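Arylsulfatase (Pseudoalteromonas sp. MB47, PDB 7AJ0) probably hydrolyses sulfate esters of the polysaccharide fucoidan as an exo-acting, calcium-containing hexameric sulfatase of the alkaline phosphatase clan. Local coordinates at residues A[418-423]-A[430-435]; A[77-82]-A[284-289]; A[137-142]-A[393-398]; A[149-154]-A[256-261]; A[363-368]-A[408-413]. All coordinates share one frame; numbering follows the deposited sequence.

Contact 1: residues A[418-423]-A[430-435]; sequences RQVVYM and TALRWL
The segments are the two arms of an antiparallel beta hairpin, on the edge of a four-stranded sheet. Val421 and Arg433 form one hydrogen-bonded pair: Val421 N donates to Arg433 O over 3.0 Å, and Arg433 N returns a bond to Val421 O over 2.9 Å. Toward the hairpin end the register slips by one residue in a classic beta bulge, where Thr430 and Ala431 both face Met423. Met423 N gives a 2.8 Å bond to Ala431 O, while Met423 O accepts from Thr430 N at 3.1 Å and, weakly, from Ala431 N. Val420, Tyr422, Leu432 and Trp434 share one face. There Leu432 CB lies 4.1 Å from Tyr422 CD1, and Val420 CG1 lies over one face of the tyrosine ring. Phe495 of helix 489-505 covers this layer, meeting Trp434 edge-to-face. On the reverse face the extended Met423 chain runs beside Arg433, its CE 3.9 Å from Arg433 CB. The Arg433 guanidinium is positioned by NE bonding to Leu435 O in its own plane, and by Tyr97 and Asp436 at its other nitrogens. Gln419 O meets the indole edge of Trp434 near CD1. The Gln419 amide is held by Asp16 N at OE1 and Asn15 at NE2; one water also donates to Gln419 OE1 and accepts from Trp434 NE1, each oxygen-to-partner distance being 3.0 Å.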
# COMPACT_ATOMS: atom_id res chain seq x y z
N ARG A 418 21.64 -30.66 -13.75
CA ARG A 418 21.48 -29.87 -12.54
C ARG A 418 20.08 -30.07 -11.99
O ARG A 418 19.09 -29.91 -12.71
CB ARG A 418 21.74 -28.38 -12.82
CG ARG A 418 21.44 -27.47 -11.64
CD ARG A 418 21.88 -26.04 -11.90
NE ARG A 418 23.33 -25.89 -11.87
CZ ARG A 418 24.05 -25.78 -10.75
NH1 ARG A 418 25.36 -25.65 -10.83
NH2 ARG A 418 23.45 -25.81 -9.57
N GLN A 419 20.00 -30.40 -10.70
CA GLN A 419 18.73 -30.66 -10.05
C GLN A 419 18.17 -29.44 -9.34
O GLN A 419 16.95 -29.29 -9.25
CB GLN A 419 18.89 -31.80 -9.05
CG GLN A 419 17.59 -32.39 -8.56
CD GLN A 419 17.80 -33.62 -7.70
OE1 GLN A 419 17.07 -34.61 -7.83
NE2 GLN A 419 18.79 -33.57 -6.82
N VAL A 420 19.03 -28.56 -8.84
CA VAL A 420 18.60 -27.42 -8.04
C VAL A 420 19.50 -26.23 -8.33
O VAL A 420 20.70 -26.38 -8.59
CB VAL A 420 18.62 -27.74 -6.53
CG1 VAL A 420 18.18 -26.53 -5.72
CG2 VAL A 420 17.73 -28.94 -6.21
N VAL A 421 18.91 -25.04 -8.30
CA VAL A 421 19.64 -23.78 -8.35
C VAL A 421 19.50 -23.12 -6.98
O VAL A 421 18.38 -22.96 -6.48
CB VAL A 421 19.13 -22.85 -9.46
CG1 VAL A 421 19.82 -21.50 -9.40
CG2 VAL A 421 19.34 -23.50 -10.82
N TYR A 422 20.62 -22.75 -6.38
CA TYR A 422 20.64 -22.10 -5.08
C TYR A 422 20.94 -20.62 -5.26
O TYR A 422 21.90 -20.26 -5.95
CB TYR A 422 21.67 -22.75 -4.16
CG TYR A 422 21.36 -24.20 -3.88
CD1 TYR A 422 20.43 -24.56 -2.92
CD2 TYR A 422 22.00 -25.21 -4.59
CE1 TYR A 422 20.14 -25.88 -2.67
CE2 TYR A 422 21.72 -26.54 -4.35
CZ TYR A 422 20.79 -26.87 -3.39
OH TYR A 422 20.50 -28.19 -3.14
N MET A 423 20.12 -19.78 -4.64
CA MET A 423 20.16 -18.34 -4.85
C MET A 423 20.59 -17.66 -3.56
O MET A 423 20.04 -17.93 -2.49
CB MET A 423 18.78 -17.86 -5.31
CG MET A 423 18.11 -18.87 -6.24
SD MET A 423 17.00 -18.16 -7.45
CE MET A 423 16.66 -19.61 -8.43
N THR A 430 18.60 -17.02 0.15
CA THR A 430 17.24 -16.51 0.04
C THR A 430 16.27 -17.46 -0.64
O THR A 430 15.10 -17.49 -0.27
CB THR A 430 17.24 -15.18 -0.73
OG1 THR A 430 17.74 -15.39 -2.06
CG2 THR A 430 18.11 -14.15 -0.03
N ALA A 431 16.71 -18.24 -1.63
CA ALA A 431 15.77 -19.05 -2.38
C ALA A 431 16.51 -20.15 -3.12
O ALA A 431 17.73 -20.12 -3.27
CB ALA A 431 14.97 -18.20 -3.37
N LEU A 432 15.74 -21.14 -3.58
CA LEU A 432 16.22 -22.18 -4.47
C LEU A 432 15.13 -22.47 -5.49
O LEU A 432 13.96 -22.15 -5.28
CB LEU A 432 16.61 -23.45 -3.71
CG LEU A 432 15.52 -24.20 -2.95
CD1 LEU A 432 14.74 -25.14 -3.84
CD2 LEU A 432 16.13 -24.95 -1.77
N ARG A 433 15.53 -23.09 -6.60
CA ARG A 433 14.59 -23.60 -7.58
C ARG A 433 14.82 -25.09 -7.76
O ARG A 433 15.96 -25.54 -7.90
CB ARG A 433 14.71 -22.91 -8.94
CG ARG A 433 13.76 -23.52 -9.96
CD ARG A 433 13.74 -22.80 -11.29
NE ARG A 433 12.99 -23.58 -12.27
CZ ARG A 433 12.75 -23.19 -13.51
NH1 ARG A 433 13.18 -22.02 -13.94
NH2 ARG A 433 12.06 -23.98 -14.33
N TRP A 434 13.73 -25.85 -7.79
CA TRP A 434 13.76 -27.30 -7.96
C TRP A 434 12.60 -27.67 -8.86
O TRP A 434 11.45 -27.32 -8.57
CB TRP A 434 13.68 -28.00 -6.60
CG TRP A 434 13.41 -29.46 -6.70
CD1 TRP A 434 14.08 -30.36 -7.47
CD2 TRP A 434 12.41 -30.20 -5.99
NE1 TRP A 434 13.55 -31.62 -7.29
CE2 TRP A 434 12.53 -31.54 -6.39
CE3 TRP A 434 11.43 -29.85 -5.06
CZ2 TRP A 434 11.70 -32.54 -5.88
CZ3 TRP A 434 10.61 -30.84 -4.56
CH2 TRP A 434 10.74 -32.17 -4.98
N LEU A 435 12.90 -28.36 -9.96
CA LEU A 435 11.91 -28.65 -11.00
C LEU A 435 11.46 -27.28 -11.51
O LEU A 435 12.31 -26.47 -11.91
CB LEU A 435 10.82 -29.55 -10.45
CG LEU A 435 11.27 -30.89 -9.87
CD1 LEU A 435 10.16 -31.54 -9.05
CD2 LEU A 435 11.74 -31.82 -10.98
O HOH W 1 14.32 -34.06 -8.85

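Contact 2: residues A[77-82]-A[284-289]; sequences GAPTPN and ASPAAM
Gly77 opens the contact with its carbonyl oxygen, which meets three consecutive residues of the loop that leads into helix 290-311. Ala287 N donates to Gly77 O over 3.2 Å, approaching in the carbonyl plane on a lone pair, with a C=O...N angle of 122°. Around the same oxygen, Ser285 CB lies at 3.3 Å from Gly77 O and Pro286 CD at 3.5 Å from it. A beta carbon on Gly77 would sit only 2.7 Å from Ala287 CB, and the residue's positive phi (71°) also suits a glycine. At Ala78 the methyl group merely borders Ser285, CB to CB 4.5 Å. Pro79 then meets Pro286 tip to tip, CD to CD 3.7 Å. On the other segment, Ser285 holds its hydroxyl in the crowded position (chi1 73°), so that OG accepts from Ala288 N at 2.9 Å in an ST motif and also bonds to Asp293 OD1. An alanine here would probably loosen the loop that presents Ala287 N, since both hydroxyl bonds would go while the CB contact remained. Met472 of the fourth subunit packs on Ala287, so the loop also faces the hexamer interface. The two segments are thus joined by one backbone bond and by C-H groups of three consecutive residues against one carbonyl oxygen, so their fit probably depends more on main-chain position than on side-chain polarity.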
# COMPACT_ATOMS: atom_id res chain seq x y z
N GLY A 77 11.75 -1.92 -29.44
CA GLY A 77 12.48 -0.94 -30.22
C GLY A 77 13.97 -1.16 -30.31
O GLY A 77 14.74 -0.19 -30.33
N ALA A 78 14.41 -2.42 -30.38
CA ALA A 78 15.83 -2.71 -30.56
C ALA A 78 16.04 -4.12 -31.12
O ALA A 78 16.40 -5.03 -30.36
CB ALA A 78 16.59 -2.55 -29.24
N PRO A 79 15.84 -4.32 -32.42
CA PRO A 79 16.06 -5.66 -32.99
C PRO A 79 17.46 -6.18 -32.71
O PRO A 79 18.42 -5.42 -32.63
CB PRO A 79 15.85 -5.44 -34.50
CG PRO A 79 15.01 -4.21 -34.60
CD PRO A 79 15.38 -3.35 -33.42
N THR A 80 17.55 -7.50 -32.55
CA THR A 80 18.82 -8.20 -32.34
C THR A 80 18.90 -9.37 -33.31
O THR A 80 18.76 -10.54 -32.91
CB THR A 80 18.96 -8.66 -30.89
OG1 THR A 80 17.96 -9.65 -30.60
CG2 THR A 80 18.80 -7.49 -29.92
N PRO A 81 19.13 -9.10 -34.59
CA PRO A 81 19.09 -10.20 -35.58
C PRO A 81 20.21 -11.22 -35.41
O PRO A 81 19.95 -12.42 -35.58
CB PRO A 81 19.19 -9.47 -36.93
CG PRO A 81 19.81 -8.15 -36.61
CD PRO A 81 19.30 -7.79 -35.24
N ASN A 82 21.43 -10.80 -35.11
CA ASN A 82 22.53 -11.76 -34.99
C ASN A 82 22.35 -12.66 -33.78
O ASN A 82 22.58 -13.87 -33.86
CB ASN A 82 23.87 -11.04 -34.91
CG ASN A 82 24.22 -10.33 -36.19
OD1 ASN A 82 24.42 -10.96 -37.23
ND2 ASN A 82 24.31 -9.01 -36.13
N ALA A 284 20.33 4.49 -33.99
CA ALA A 284 20.29 3.28 -34.80
C ALA A 284 19.09 2.41 -34.45
O ALA A 284 18.54 1.73 -35.33
CB ALA A 284 21.59 2.49 -34.62
N SER A 285 18.68 2.39 -33.19
CA SER A 285 17.51 1.62 -32.81
C SER A 285 16.24 2.41 -33.12
O SER A 285 16.24 3.65 -33.07
CB SER A 285 17.55 1.29 -31.32
OG SER A 285 17.28 2.44 -30.54
N PRO A 286 15.14 1.73 -33.45
CA PRO A 286 13.86 2.45 -33.61
C PRO A 286 13.47 3.23 -32.36
O PRO A 286 12.87 4.30 -32.47
CB PRO A 286 12.86 1.34 -33.93
CG PRO A 286 13.68 0.24 -34.51
CD PRO A 286 15.02 0.30 -33.81
N ALA A 287 13.79 2.71 -31.17
CA ALA A 287 13.47 3.43 -29.95
C ALA A 287 14.27 4.72 -29.82
O ALA A 287 13.78 5.70 -29.26
CB ALA A 287 13.74 2.54 -28.73
N ALA A 288 15.50 4.74 -30.34
CA ALA A 288 16.34 5.93 -30.33
C ALA A 288 16.64 6.40 -28.91
O ALA A 288 16.52 7.58 -28.57
CB ALA A 288 15.70 7.06 -31.15
N MET A 289 17.02 5.45 -28.06
CA MET A 289 17.44 5.72 -26.69
C MET A 289 18.79 5.07 -26.45
O MET A 289 19.10 4.03 -27.04
CB MET A 289 16.41 5.18 -25.68
CG MET A 289 15.13 5.99 -25.62
SD MET A 289 15.33 7.59 -24.81
CE MET A 289 15.45 7.11 -23.09

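Contact 3: residues A[137-142]-A[393-398]; sequences KEVSQG and ELPSNM
Thioether contacts carry most of this junction between the turn at 395-398 and the link that joins helix 134-137 to helix 141-146. Met398 lies alongside Lys137, the two chains running in opposite directions, with SD 3.8 Å from Lys137 CG and 3.6 Å from Lys137 O. A bend at the last torsion (chi3 52°) turns the methyl to Glu138, so that Met398 CE stands 3.5 Å from Glu138 OE2. That carboxylate oxygen is also salt-bridged to Arg113, against which Met398 packs as well. The purely apolar part is a tip-to-tip meeting of Val139 CG2 with Pro395 CD at 4.0 Å, Pro395 being the first residue of a type I beta turn that ends at Met398. Polar groups meet without bonding: Lys137 NZ and Asn397 ND2 are 3.8 Å apart, both donors. An alanine in place of Met398 would probably leave Lys137 and the carboxylate of Glu138 less well packed, because SD and CE supply their closest contacts to the turn. No hydrogen bond crosses between the segments; the contact rests on van der Waals packing, largely of the Met398 thioether against the aliphatic part of Lys137, with Val139 against Pro395, and the charge of Glu138 is probably balanced chiefly by Arg113.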
# COMPACT_ATOMS: atom_id res chain seq x y z
N LYS A 137 43.59 -18.39 -3.71
CA LYS A 137 42.94 -19.66 -3.40
C LYS A 137 42.07 -20.16 -4.55
O LYS A 137 42.06 -21.36 -4.85
CB LYS A 137 42.13 -19.48 -2.12
CG LYS A 137 41.22 -20.61 -1.68
CD LYS A 137 40.46 -20.15 -0.42
CE LYS A 137 39.43 -21.17 0.06
NZ LYS A 137 40.05 -22.31 0.80
N GLU A 138 41.35 -19.26 -5.21
CA GLU A 138 40.45 -19.66 -6.28
C GLU A 138 41.24 -20.08 -7.52
O GLU A 138 42.40 -19.69 -7.71
CB GLU A 138 39.49 -18.52 -6.63
CG GLU A 138 38.64 -18.03 -5.46
CD GLU A 138 37.81 -19.14 -4.83
OE1 GLU A 138 37.67 -19.15 -3.59
OE2 GLU A 138 37.31 -20.00 -5.59
N VAL A 139 40.60 -20.89 -8.36
CA VAL A 139 41.22 -21.47 -9.54
C VAL A 139 40.35 -21.14 -10.74
O VAL A 139 39.27 -21.72 -10.92
CB VAL A 139 41.41 -22.99 -9.41
CG1 VAL A 139 41.96 -23.57 -10.70
CG2 VAL A 139 42.32 -23.31 -8.24
N SER A 140 40.81 -20.21 -11.58
CA SER A 140 40.05 -19.81 -12.75
C SER A 140 40.22 -20.83 -13.88
O SER A 140 41.17 -21.61 -13.90
CB SER A 140 40.48 -18.43 -13.23
OG SER A 140 41.82 -18.45 -13.69
N GLN A 141 39.28 -20.80 -14.83
CA GLN A 141 39.42 -21.67 -15.99
C GLN A 141 40.60 -21.24 -16.85
O GLN A 141 41.20 -22.07 -17.55
CB GLN A 141 38.14 -21.70 -16.82
CG GLN A 141 37.72 -20.38 -17.43
CD GLN A 141 36.68 -19.65 -16.60
OE1 GLN A 141 36.98 -19.14 -15.53
NE2 GLN A 141 35.45 -19.61 -17.10
N GLY A 142 40.96 -19.95 -16.81
CA GLY A 142 42.18 -19.52 -17.47
C GLY A 142 43.39 -20.29 -16.98
O GLY A 142 44.21 -20.76 -17.77
N GLU A 393 41.83 -31.53 -11.86
CA GLU A 393 42.81 -30.61 -11.28
C GLU A 393 42.22 -29.71 -10.20
O GLU A 393 42.95 -28.87 -9.66
CB GLU A 393 43.43 -29.75 -12.39
CG GLU A 393 44.26 -30.53 -13.40
CD GLU A 393 45.57 -31.04 -12.82
OE1 GLU A 393 46.24 -30.27 -12.09
OE2 GLU A 393 45.93 -32.20 -13.10
N LEU A 394 40.95 -29.86 -9.87
CA LEU A 394 40.32 -28.96 -8.91
C LEU A 394 40.73 -29.33 -7.49
O LEU A 394 40.68 -30.51 -7.13
CB LEU A 394 38.80 -29.01 -9.03
CG LEU A 394 38.18 -28.37 -10.27
CD1 LEU A 394 36.67 -28.56 -10.25
CD2 LEU A 394 38.52 -26.89 -10.36
N PRO A 395 41.14 -28.37 -6.66
CA PRO A 395 41.56 -28.71 -5.29
C PRO A 395 40.42 -29.36 -4.51
O PRO A 395 39.26 -28.97 -4.62
CB PRO A 395 41.96 -27.36 -4.69
CG PRO A 395 41.30 -26.33 -5.55
CD PRO A 395 41.23 -26.92 -6.93
N SER A 396 40.78 -30.35 -3.69
CA SER A 396 39.80 -31.18 -3.00
C SER A 396 39.30 -30.56 -1.70
O SER A 396 38.33 -31.07 -1.13
CB SER A 396 40.40 -32.55 -2.71
OG SER A 396 40.90 -33.15 -3.89
N ASN A 397 39.92 -29.49 -1.22
CA ASN A 397 39.49 -28.83 0.00
C ASN A 397 38.46 -27.74 -0.25
O ASN A 397 38.03 -27.09 0.70
CB ASN A 397 40.71 -28.22 0.72
CG ASN A 397 41.38 -27.14 -0.10
OD1 ASN A 397 41.95 -27.41 -1.16
ND2 ASN A 397 41.34 -25.91 0.39
N MET A 398 38.05 -27.55 -1.50
CA MET A 398 37.08 -26.52 -1.87
C MET A 398 35.88 -27.17 -2.54
O MET A 398 36.03 -28.05 -3.39
CB MET A 398 37.71 -25.49 -2.81
CG MET A 398 38.77 -24.62 -2.15
SD MET A 398 39.86 -23.78 -3.33
CE MET A 398 38.67 -22.99 -4.41

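Contact 4: residues A[149-154]-A[256-261]; sequences GYKTAL and VDEGKP
Tyr150 stands where strand 151-155 begins, after the Schellman motif at Gly149 that ends helix 141-146, and its ring receives Pro261, which leads from helix 240-258 into the neighbouring parallel strand 262-267. Tyr150 CB starts 3.8 Å from Pro261 O, and CG is about equally far from that oxygen and Pro261 CB. With CG anti to the carbonyl carbon (chi1 -81°), the ring is brought against the proline: Tyr150 CD2 comes within 3.6 Å of Pro261 CB, Tyr150 CE2 within 3.5 Å of it and Tyr150 CZ within 3.9 Å, so the beta carbon passes over the CD2-CE2 side of the ring. This is a CH-pi contact: Pro261 CB lies 3.7 Å from the ring centroid, 21° off the normal. At the tip, OH bonds to Pro52 O, which fixes the ring's far end. The proline carbonyl serves the backbone instead. Lys151 N donates to Pro261 O over 2.9 Å, almost along the C=O axis (163°), and Tyr150 CA adds a CA-H...O contact to the same oxygen at 3.2 Å. At the surface the aliphatic parts of Lys151 and Lys260 cross, their ammonium groups apart and Glu258 nearby, which would probably ease the repulsion of the like charges. One residue therefore binds twice, its oxygen by a near-axial bond and its ring by dispersion over an aromatic face, and the entries to two adjacent parallel strands are held side by side.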
# COMPACT_ATOMS: atom_id res chain seq x y z
N GLY A 149 47.42 -26.12 -22.84
CA GLY A 149 47.68 -25.62 -24.17
C GLY A 149 46.73 -24.57 -24.70
O GLY A 149 46.90 -24.13 -25.85
N TYR A 150 45.73 -24.17 -23.93
CA TYR A 150 44.84 -23.10 -24.36
C TYR A 150 45.52 -21.74 -24.21
O TYR A 150 46.29 -21.52 -23.27
CB TYR A 150 43.55 -23.10 -23.53
CG TYR A 150 42.51 -24.11 -23.97
CD1 TYR A 150 42.64 -25.45 -23.64
CD2 TYR A 150 41.40 -23.72 -24.71
CE1 TYR A 150 41.69 -26.38 -24.04
CE2 TYR A 150 40.45 -24.63 -25.11
CZ TYR A 150 40.60 -25.96 -24.77
OH TYR A 150 39.65 -26.87 -25.17
N LYS A 151 45.23 -20.84 -25.14
CA LYS A 151 45.48 -19.42 -24.95
C LYS A 151 44.21 -18.81 -24.38
O LYS A 151 43.15 -18.85 -25.01
CB LYS A 151 45.88 -18.74 -26.26
CG LYS A 151 47.23 -19.18 -26.81
CD LYS A 151 48.40 -18.74 -25.92
CE LYS A 151 48.67 -17.24 -26.02
NZ LYS A 151 49.78 -16.81 -25.11
N THR A 152 44.30 -18.27 -23.17
CA THR A 152 43.14 -17.84 -22.40
C THR A 152 43.15 -16.33 -22.23
O THR A 152 44.20 -15.74 -21.95
CB THR A 152 43.11 -18.53 -21.04
OG1 THR A 152 44.26 -18.13 -20.28
CG2 THR A 152 43.12 -20.04 -21.20
N ALA A 153 41.98 -15.71 -22.38
CA ALA A 153 41.90 -14.26 -22.28
C ALA A 153 40.53 -13.85 -21.77
O ALA A 153 39.52 -14.51 -22.04
CB ALA A 153 42.16 -13.59 -23.63
N LEU A 154 40.51 -12.75 -21.02
CA LEU A 154 39.29 -12.03 -20.69
C LEU A 154 39.44 -10.63 -21.25
O LEU A 154 40.39 -9.91 -20.91
CB LEU A 154 39.05 -11.99 -19.18
CG LEU A 154 37.67 -11.44 -18.78
CD1 LEU A 154 37.16 -12.17 -17.55
CD2 LEU A 154 37.72 -9.94 -18.54
N VAL A 256 44.38 -18.61 -33.52
CA VAL A 256 44.11 -19.50 -34.64
C VAL A 256 45.34 -19.62 -35.54
O VAL A 256 45.61 -20.69 -36.09
CB VAL A 256 42.88 -19.02 -35.43
CG1 VAL A 256 42.68 -19.88 -36.67
CG2 VAL A 256 41.64 -19.05 -34.54
N ASP A 257 46.09 -18.53 -35.69
CA ASP A 257 47.29 -18.57 -36.52
C ASP A 257 48.40 -19.39 -35.87
O ASP A 257 49.24 -19.96 -36.58
CB ASP A 257 47.78 -17.15 -36.82
CG ASP A 257 46.85 -16.39 -37.75
OD1 ASP A 257 45.90 -17.01 -38.29
OD2 ASP A 257 47.06 -15.18 -37.95
N GLU A 258 48.42 -19.45 -34.54
CA GLU A 258 49.37 -20.30 -33.84
C GLU A 258 48.93 -21.76 -33.78
O GLU A 258 49.73 -22.62 -33.39
CB GLU A 258 49.59 -19.80 -32.41
CG GLU A 258 50.22 -18.42 -32.32
CD GLU A 258 50.21 -17.87 -30.91
OE1 GLU A 258 50.11 -18.66 -29.96
OE2 GLU A 258 50.29 -16.63 -30.76
N GLY A 259 47.68 -22.06 -34.15
CA GLY A 259 47.19 -23.41 -34.08
C GLY A 259 46.83 -23.89 -32.69
O GLY A 259 46.78 -25.10 -32.46
N LYS A 260 46.58 -22.98 -31.76
CA LYS A 260 46.27 -23.37 -30.39
C LYS A 260 44.80 -23.09 -30.08
O LYS A 260 44.22 -22.13 -30.58
CB LYS A 260 47.14 -22.61 -29.38
CG LYS A 260 48.60 -23.06 -29.38
CD LYS A 260 49.43 -22.21 -28.42
CE LYS A 260 50.88 -22.67 -28.42
NZ LYS A 260 51.77 -21.72 -27.70
N PRO A 261 44.17 -23.93 -29.25
CA PRO A 261 42.80 -23.64 -28.83
C PRO A 261 42.76 -22.36 -28.00
O PRO A 261 43.67 -22.08 -27.21
CB PRO A 261 42.40 -24.86 -28.00
CG PRO A 261 43.44 -25.90 -28.28
CD PRO A 261 44.69 -25.16 -28.62

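Contact 5: residues A[363-368]-A[408-413]; sequences GMISAG and FLLADN
The carboxylate of Asp412 is the flat group that meets the other segment, and it is met at one oxygen, OD1: Ser366 OG donates to Asp412 OD1 over 2.9 Å, OD1 accepting on its syn lone pair, on the side of the second oxygen. Beside the serine bond a water joins the two segments. It accepts from Ser366 N at 2.9 Å and lies 2.5 Å from Asp412 OD1; Met364 O is a weak third partner at 3.5 Å from the water. The water cannot donate to every acceptor around it at once. Next to this polar corner the packing turns apolar. Ile365 sends CG1 to within 3.4 Å of Leu409 O, and the same CG1 is 3.9 Å from Leu410 CD2, the two side chains crossing at about a right angle. At its tip, Ile365 CD1 lies 4.4 Å from Leu409 CB. Met364 CB borders Leu410 CD2 at 4.3 Å. Lys40 of helix 31-48 bonds to both Met364 O and Leu410 O, drawing the two backbones together from a third element. Leu91 and Ala359, from two strands of the large mixed sheet, lie against both Ile365 and Leu409. The arrangement fits the layered alpha/beta fold of sulfatases: the C-terminal end of helix 406-409 and the residues following it cover the loop between strands 354-360 and 369-371, with Ile365 and Leu409 turned to the sheet, Met364 and Leu410 to helix 31-48, and a serine-aspartate pair at the rim.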
# COMPACT_ATOMS: atom_id res chain seq x y z
N GLY A 363 27.43 -27.79 -36.13
CA GLY A 363 27.62 -29.20 -36.37
C GLY A 363 27.62 -30.07 -35.13
O GLY A 363 27.62 -31.30 -35.27
N MET A 364 27.62 -29.48 -33.94
CA MET A 364 27.56 -30.21 -32.69
C MET A 364 26.21 -30.06 -32.00
O MET A 364 25.64 -31.04 -31.51
CB MET A 364 28.66 -29.73 -31.74
CG MET A 364 30.08 -30.06 -32.18
SD MET A 364 30.59 -31.71 -31.66
CE MET A 364 30.32 -32.63 -33.16
N ILE A 365 25.69 -28.83 -31.94
CA ILE A 365 24.42 -28.53 -31.30
C ILE A 365 23.40 -28.32 -32.41
O ILE A 365 23.55 -27.42 -33.24
CB ILE A 365 24.52 -27.30 -30.38
CG1 ILE A 365 25.44 -27.62 -29.19
CG2 ILE A 365 23.14 -26.86 -29.92
CD1 ILE A 365 25.65 -26.46 -28.23
N SER A 366 22.37 -29.16 -32.43
CA SER A 366 21.35 -29.07 -33.47
C SER A 366 20.59 -27.76 -33.36
O SER A 366 20.35 -27.23 -32.26
CB SER A 366 20.39 -30.25 -33.37
OG SER A 366 21.08 -31.47 -33.62
N ALA A 367 20.20 -27.23 -34.51
CA ALA A 367 19.54 -25.93 -34.57
C ALA A 367 18.09 -26.03 -34.13
O ALA A 367 17.44 -27.07 -34.27
CB ALA A 367 19.61 -25.37 -35.99
N GLY A 368 17.59 -24.93 -33.58
CA GLY A 368 16.18 -24.83 -33.27
C GLY A 368 15.74 -25.47 -31.99
O GLY A 368 14.56 -25.84 -31.86
N PHE A 408 24.25 -32.23 -21.50
CA PHE A 408 23.00 -31.50 -21.65
C PHE A 408 23.01 -30.65 -22.92
O PHE A 408 22.01 -30.62 -23.66
CB PHE A 408 22.76 -30.65 -20.40
CG PHE A 408 21.62 -29.68 -20.51
CD1 PHE A 408 20.34 -30.12 -20.82
CD2 PHE A 408 21.82 -28.33 -20.25
CE1 PHE A 408 19.29 -29.22 -20.90
CE2 PHE A 408 20.77 -27.43 -20.32
CZ PHE A 408 19.50 -27.88 -20.65
N LEU A 409 24.13 -29.99 -23.20
CA LEU A 409 24.20 -29.08 -24.34
C LEU A 409 24.35 -29.82 -25.67
O LEU A 409 23.92 -29.30 -26.71
CB LEU A 409 25.37 -28.11 -24.17
CG LEU A 409 25.28 -27.11 -23.02
CD1 LEU A 409 26.58 -26.34 -22.87
CD2 LEU A 409 24.11 -26.16 -23.22
N LEU A 410 24.95 -31.01 -25.67
CA LEU A 410 25.24 -31.73 -26.90
C LEU A 410 24.21 -32.81 -27.22
O LEU A 410 24.36 -33.49 -28.24
CB LEU A 410 26.63 -32.36 -26.83
CG LEU A 410 27.79 -31.40 -26.57
CD1 LEU A 410 29.12 -32.14 -26.61
CD2 LEU A 410 27.79 -30.26 -27.57
N ALA A 411 23.19 -32.98 -26.39
CA ALA A 411 22.13 -33.94 -26.65
C ALA A 411 20.91 -33.23 -27.23
O ALA A 411 20.54 -32.15 -26.78
CB ALA A 411 21.73 -34.67 -25.36
N ASP A 412 20.31 -33.84 -28.25
CA ASP A 412 19.08 -33.31 -28.81
C ASP A 412 17.97 -33.34 -27.77
O ASP A 412 17.59 -34.41 -27.28
CB ASP A 412 18.66 -34.12 -30.04
CG ASP A 412 19.54 -33.83 -31.25
OD1 ASP A 412 20.31 -32.85 -31.21
OD2 ASP A 412 19.46 -34.59 -32.24
N ASN A 413 17.46 -32.16 -27.41
CA ASN A 413 16.42 -32.02 -26.40
C ASN A 413 16.81 -32.77 -25.13
O ASN A 413 16.02 -33.50 -24.53
CB ASN A 413 15.08 -32.51 -26.93
CG ASN A 413 14.81 -32.02 -28.34
OD1 ASN A 413 14.55 -30.84 -28.55
ND2 ASN A 413 14.87 -32.93 -29.30
O HOH W 2 22.28 -31.47 -30.70

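In the fold
Contact 4 lies at the ends of two strands of the large mixed sheet, contact 5 packs on that sheet, and contacts 2 and 3 tie peripheral loops; contact 1 belongs to the antiparallel sheet that follows in sequence. Contact 4 falls within the spans bridged by contacts 2 and 3, which cross. Contacts 3 and 4 touch, Gly142 O lying 3.6 Å from Thr152 OG1, whereas the centres of contacts 2 and 3 are about 41 Å apart, on opposite sides of the chain's centre. Contact 5 comes within about 7 Å of contact 1 at the nearest atoms. Together they probably hold distant parts of the sequence round the sulfatase core and keep the C-terminal sheet against it.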